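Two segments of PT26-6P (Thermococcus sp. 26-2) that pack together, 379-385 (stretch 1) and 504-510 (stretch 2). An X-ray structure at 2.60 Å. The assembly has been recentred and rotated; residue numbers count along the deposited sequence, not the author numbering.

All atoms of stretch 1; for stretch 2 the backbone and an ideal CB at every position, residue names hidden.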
# COMPACT_ATOMS: atom_id res chain seq x y z
N PRO A 379 -1.30 8.45 -2.70
CA PRO A 379 -0.03 9.14 -2.51
C PRO A 379 -0.18 10.10 -1.36
O PRO A 379 -1.13 10.87 -1.33
CB PRO A 379 0.15 9.92 -3.81
CG PRO A 379 -0.67 9.19 -4.81
CD PRO A 379 -1.85 8.66 -4.05
N MSE A 380 0.74 10.04 -0.40
CA MSE A 380 0.61 10.83 0.82
C MSE A 380 1.03 12.27 0.56
O MSE A 380 1.99 12.77 1.13
CB MSE A 380 1.45 10.18 1.91
CG MSE A 380 0.94 8.81 2.31
SE MSE A 380 -0.75 8.98 3.19
CE MSE A 380 0.06 9.36 4.89
N ILE A 381 0.31 12.92 -0.35
CA ILE A 381 0.65 14.28 -0.73
C ILE A 381 -0.06 15.24 0.19
O ILE A 381 -0.86 14.84 1.04
CB ILE A 381 0.29 14.59 -2.21
CG1 ILE A 381 -1.20 14.32 -2.49
CG2 ILE A 381 1.14 13.79 -3.16
CD1 ILE A 381 -2.09 15.58 -2.57
N SER A 382 0.23 16.52 0.04
CA SER A 382 -0.56 17.54 0.70
C SER A 382 -0.62 18.75 -0.21
O SER A 382 0.40 19.13 -0.81
CB SER A 382 0.07 17.93 2.03
OG SER A 382 -0.58 19.08 2.53
N VAL A 383 -1.80 19.33 -0.35
CA VAL A 383 -1.92 20.52 -1.17
C VAL A 383 -1.94 21.73 -0.27
O VAL A 383 -2.81 21.85 0.58
CB VAL A 383 -3.15 20.49 -2.02
CG1 VAL A 383 -3.24 21.77 -2.81
CG2 VAL A 383 -3.12 19.25 -2.95
N LEU A 384 -0.97 22.61 -0.42
CA LEU A 384 -0.85 23.79 0.44
C LEU A 384 -1.58 24.99 -0.14
O LEU A 384 -1.82 25.06 -1.35
CB LEU A 384 0.63 24.16 0.64
CG LEU A 384 1.51 23.06 1.22
CD1 LEU A 384 2.93 23.43 1.03
CD2 LEU A 384 1.21 22.86 2.68
N SER A 385 -1.93 25.94 0.72
CA SER A 385 -2.51 27.21 0.27
C SER A 385 -1.44 28.31 0.35
O SER A 385 -0.46 28.17 1.08
CB SER A 385 -3.71 27.58 1.13
OG SER A 385 -3.29 27.93 2.44
N UNK A 504 -6.84 13.90 8.14
CA UNK A 504 -5.78 13.04 7.62
C UNK A 504 -4.70 13.89 7.00
O UNK A 504 -3.54 13.80 7.39
CB UNK A 504 -6.33 12.04 6.60
N UNK A 505 -5.07 14.72 6.02
CA UNK A 505 -4.08 15.57 5.37
C UNK A 505 -3.45 16.57 6.36
O UNK A 505 -2.28 16.95 6.22
CB UNK A 505 -4.73 16.32 4.20
N UNK A 506 -4.23 16.96 7.37
CA UNK A 506 -3.75 17.80 8.46
C UNK A 506 -2.57 17.15 9.18
O UNK A 506 -1.63 17.83 9.59
CB UNK A 506 -4.88 18.08 9.45
N UNK A 507 -2.63 15.84 9.35
CA UNK A 507 -1.58 15.16 10.10
C UNK A 507 -0.29 15.09 9.30
O UNK A 507 0.81 15.08 9.85
CB UNK A 507 -2.03 13.75 10.49
N UNK A 508 -0.42 15.06 7.99
CA UNK A 508 0.76 15.13 7.15
C UNK A 508 1.44 16.50 7.30
O UNK A 508 2.64 16.61 7.61
CB UNK A 508 0.39 14.87 5.69
N UNK A 509 0.66 17.56 7.09
CA UNK A 509 1.19 18.90 7.28
C UNK A 509 1.87 19.02 8.65
O UNK A 509 3.01 19.48 8.73
CB UNK A 509 0.07 19.94 7.14
N UNK A 510 1.20 18.57 9.71
CA UNK A 510 1.74 18.71 11.06
C UNK A 510 3.05 17.97 11.22
O UNK A 510 3.95 18.45 11.90
CB UNK A 510 0.73 18.20 12.09

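Stretch 2 runs as a helix throughout, with backbone hydrogen bonds such as that from the N of 509 to the O of 505 (3.1 Å), so only one side of it can address the irregular chain of stretch 1. The closest CA pair is Ser-382 CA and the CA of 505, 6.2 Å apart.

Position 504 directs its CA-to-CB bond sideways, and its ideal CB has nothing of stretch 1 within 5.5 Å. This contact therefore sets little limit on the residue. It is Glu-504, whose side chain leads away from stretch 1 and is hydrogen-bonded elsewhere in the structure.

At position 505 the bond again points sideways, with the ideal CB 5.2 Å from Ile-381 O and 5.3 Å from Ser-382 OG. A short side chain would leave this gap largely unfilled; a longer one, polar to suit the carbonyl, the hydroxyl and the nearby backbone NH of Val-383, could cross it. Gln could suit all three, Glu the hydroxyl and the NH but not the carbonyl; Met has length alone. The residue is Gln-505, extended with chi1 and chi2 both t, so that its terminal amide reaches the backbone around Ile-381 to Val-383. The orientation of that amide is uncertain.

Position 506 points away from stretch 1, which asks nothing of it; the residue is Ala-506. Position 507 is likewise out of reach, and Lys-507 makes no contact here.

Position 508 points toward stretch 1. Its ideal CB is 4.8 Å from both Ser-382 CB and Ile-381 O, and the methyl-bearing end of Met-380, a selenomethionine, lies nearby. A mid-sized apolar side chain, Ile, Leu, Val or Met, would suit this setting. Ile-508 occupies it, with chi1 m and chi2 t. Its CD1 packs 3.9 Å from Met-380 CE and 3.7 Å from Ile-381 O, while its CG2 is 4.2 Å from Ser-382 CB. It has the largest area covered by stretch 1 of any residue in the helix.

Position 509 starts sideways, but its ideal CB is 4.7 Å from Ser-382 OG, a hydroxyl that can donate or accept. A short polar side chain, Asp, Asn or Ser, would be apt. In Asp-509, chi1 is m and the carboxylate swings nearer: Ser-382 OG donates a short hydrogen bond to Asp-509 OD1, at 2.6 Å. The same OD1 lies 3.8 Å from Leu-384 CD2, and OD2 is hydrogen-bonded elsewhere in the structure.

Position 510 is out of reach, so stretch 1 expresses no preference; it is Ala-510.

Stretch 2 504-510: EQAKIDA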
# COMPACT_ATOMS: atom_id res chain seq x y z
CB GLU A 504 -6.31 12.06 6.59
CG GLU A 504 -7.46 11.18 7.08
CD GLU A 504 -8.87 11.75 6.75
OE1 GLU A 504 -8.97 12.96 6.39
OE2 GLU A 504 -9.86 10.98 6.85
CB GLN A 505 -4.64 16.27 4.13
CG GLN A 505 -3.55 16.87 3.26
CD GLN A 505 -4.02 17.24 1.87
OE1 GLN A 505 -4.34 16.37 1.04
NE2 GLN A 505 -4.05 18.54 1.59
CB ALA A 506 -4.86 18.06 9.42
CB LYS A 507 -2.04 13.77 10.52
CG LYS A 507 -3.16 13.77 11.54
CD LYS A 507 -3.63 12.34 11.84
CE LYS A 507 -4.01 12.17 13.31
NZ LYS A 507 -4.45 10.77 13.60
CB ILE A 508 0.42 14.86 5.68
CG1 ILE A 508 0.04 13.38 5.48
CG2 ILE A 508 1.59 15.25 4.82
CD1 ILE A 508 -0.77 13.10 4.25
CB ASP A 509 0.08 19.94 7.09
CG ASP A 509 -0.37 20.05 5.65
OD1 ASP A 509 0.47 19.80 4.76
OD2 ASP A 509 -1.56 20.38 5.40
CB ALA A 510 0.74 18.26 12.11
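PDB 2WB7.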